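Local coordinates for putative DNA-binding protein (Ralstonia eutropha, PDB 2OBP), which is a putative DNA-binding protein, a small domain of four helices and a two-stranded antiparallel hairpin, at residues P16-V21 with L57-A62. Numbering follows the deposited sequence. Where two conformers were deposited one is given.
Sequences PAIVEV and LTQLQA
Segments 16-21 and 57-62, on helices 16-28 and 50-62, cross at 69°, their axes 10.8 Å apart at closest. That separation leaves room for branched aliphatic side chains to meet in the gap. The tight part centres on Val21, whose CG1, anti to the backbone N (chi1 173°), is directed between two leucines: it lies 3.9 Å from Leu60 CD1 and 4.0 Å from Leu57 CD2. A short beta-branched residue suits this place, since its methyl reaches both neighbours without a long, flexible stem. Leu60 forks across the interface, its other methyl, CD2, resting 4.0 Å from Ile18 CG2. Leu57 starts out across the line between the helices, but its CD2 end comes in to Val21; Leu53, Val56 and Leu48 also touch that valine, and Val68 touches Leu57, so the cluster is continuous with the core that reaches strand 66-70.

The packing loosens toward the solvent side. There Ile18 CD1 lies 3.6 Å from Gln59 OE1, the two chains crossing at about a right angle. Gln59 suits an exposed edge: extended beyond CG, it carries its amide to the margin, where OE1 is also hydrogen-bonded to NH1 of Arg55, one turn earlier, so the oxygen beside the methyl has a polar partner. The crossing thus rests on nondirectional, water-excluding methyl packing, with the amide at its exposed edge bonded within its own helix.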
loop_
_atom_site.group_PDB
_atom_site.type_symbol
_atom_site.label_atom_id
_atom_site.label_comp_id
_atom_site.label_asym_id
_atom_site.label_seq_id
_atom_site.Cartn_x
_atom_site.Cartn_y
_atom_site.Cartn_z
ATOM N N PRO A 16 -4.244 -9.190 -9.494
ATOM C CA PRO A 16 -4.854 -9.296 -8.173
ATOM C C PRO A 16 -3.926 -8.770 -7.066
ATOM O O PRO A 16 -4.393 -8.355 -6.003
ATOM C CB PRO A 16 -5.138 -10.784 -8.037
ATOM C CG PRO A 16 -4.115 -11.444 -8.929
ATOM C CD PRO A 16 -3.965 -10.523 -10.082
ATOM N N ALA A 17 -2.618 -8.820 -7.300
ATOM C CA ALA A 17 -1.678 -8.312 -6.318
ATOM C C ALA A 17 -1.756 -6.800 -6.157
ATOM O O ALA A 17 -1.630 -6.276 -5.025
ATOM C CB ALA A 17 -0.227 -8.760 -6.636
ATOM N N ILE A 18 -1.966 -6.074 -7.249
ATOM C CA ILE A 18 -2.109 -4.629 -7.134
ATOM C C ILE A 18 -3.439 -4.284 -6.397
ATOM O O ILE A 18 -3.491 -3.424 -5.518
ATOM C CB ILE A 18 -1.996 -3.902 -8.491
ATOM C CG1 ILE A 18 -0.594 -4.099 -9.121
ATOM C CG2 ILE A 18 -2.294 -2.416 -8.259
ATOM C CD1 ILE A 18 -0.435 -3.680 -10.575
ATOM N N VAL A 19 -4.511 -4.961 -6.782
ATOM C CA VAL A 19 -5.793 -4.790 -6.118
ATOM C C VAL A 19 -5.690 -5.082 -4.622
ATOM O O VAL A 19 -6.187 -4.313 -3.819
ATOM C CB VAL A 19 -6.896 -5.686 -6.760
ATOM C CG1 VAL A 19 -8.180 -5.614 -5.919
ATOM C CG2 VAL A 19 -7.127 -5.276 -8.215
ATOM N N GLU A 20 -5.034 -6.174 -4.251
ATOM C CA GLU A 20 -4.980 -6.575 -2.856
ATOM C C GLU A 20 -4.207 -5.565 -1.998
ATOM O O GLU A 20 -4.625 -5.225 -0.879
ATOM C CB GLU A 20 -4.396 -7.964 -2.693
ATOM C CG GLU A 20 -4.694 -8.570 -1.322
ATOM C CD GLU A 20 -6.178 -8.833 -1.071
ATOM O OE1 GLU A 20 -6.969 -8.883 -2.042
ATOM O OE2 GLU A 20 -6.550 -8.972 0.111
ATOM N N VAL A 21 -3.092 -5.073 -2.525
ATOM C CA VAL A 21 -2.343 -4.057 -1.838
ATOM C C VAL A 21 -3.166 -2.773 -1.691
ATOM O O VAL A 21 -3.111 -2.130 -0.635
ATOM C CB VAL A 21 -0.970 -3.801 -2.519
ATOM C CG1 VAL A 21 -0.241 -2.590 -1.887
ATOM C CG2 VAL A 21 -0.120 -5.069 -2.408
ATOM N N LEU A 57 4.402 -1.874 -4.724
ATOM C CA LEU A 57 4.558 -0.533 -4.142
ATOM C C LEU A 57 5.364 0.368 -5.026
ATOM O O LEU A 57 5.121 1.562 -5.049
ATOM C CB LEU A 57 5.177 -0.588 -2.745
ATOM C CG LEU A 57 4.297 -1.214 -1.638
ATOM C CD1 LEU A 57 5.101 -1.382 -0.318
ATOM C CD2 LEU A 57 3.037 -0.369 -1.398
ATOM N N THR A 58 6.412 -0.145 -5.667
ATOM C CA THR A 58 7.154 0.680 -6.595
ATOM C C THR A 58 6.224 1.219 -7.678
ATOM O O THR A 58 6.290 2.378 -8.075
ATOM C CB THR A 58 8.350 -0.061 -7.218
ATOM O OG1 THR A 58 9.313 -0.324 -6.160
ATOM C CG2 THR A 58 8.985 0.768 -8.335
ATOM N N GLN A 59 5.351 0.357 -8.184
ATOM C CA GLN A 59 4.409 0.763 -9.221
ATOM C C GLN A 59 3.369 1.747 -8.702
ATOM O O GLN A 59 3.013 2.695 -9.403
ATOM C CB GLN A 59 3.721 -0.479 -9.806
ATOM C CG GLN A 59 4.678 -1.355 -10.635
ATOM C CD GLN A 59 4.089 -2.693 -11.062
ATOM O OE1 GLN A 59 3.150 -3.187 -10.424
ATOM N NE2 GLN A 59 4.618 -3.269 -12.164
ATOM N N LEU A 60 2.840 1.511 -7.503
ATOM C CA LEU A 60 1.883 2.474 -6.920
ATOM C C LEU A 60 2.518 3.815 -6.567
ATOM O O LEU A 60 1.844 4.868 -6.660
ATOM C CB LEU A 60 1.166 1.882 -5.687
ATOM C CG LEU A 60 0.262 0.683 -6.008
ATOM C CD1 LEU A 60 -0.286 0.097 -4.690
ATOM C CD2 LEU A 60 -0.860 1.103 -7.001
ATOM N N GLN A 61 3.785 3.788 -6.127
ATOM C CA GLN A 61 4.538 5.005 -5.834
ATOM C C GLN A 61 4.767 5.793 -7.133
ATOM O O GLN A 61 4.557 7.005 -7.205
ATOM C CB GLN A 61 5.867 4.621 -5.139
ATOM C CG GLN A 61 6.595 5.728 -4.409
ATOM C CD GLN A 61 7.999 5.335 -4.019
ATOM O OE1 GLN A 61 8.632 4.532 -4.681
ATOM N NE2 GLN A 61 8.495 5.905 -2.925
ATOM N N ALA A 62 5.165 5.092 -8.193
ATOM C CA ALA A 62 5.310 5.714 -9.508
ATOM C C ALA A 62 4.059 6.387 -9.997
ATOM O O ALA A 62 4.092 7.507 -10.581
ATOM C CB ALA A 62 5.750 4.639 -10.495
#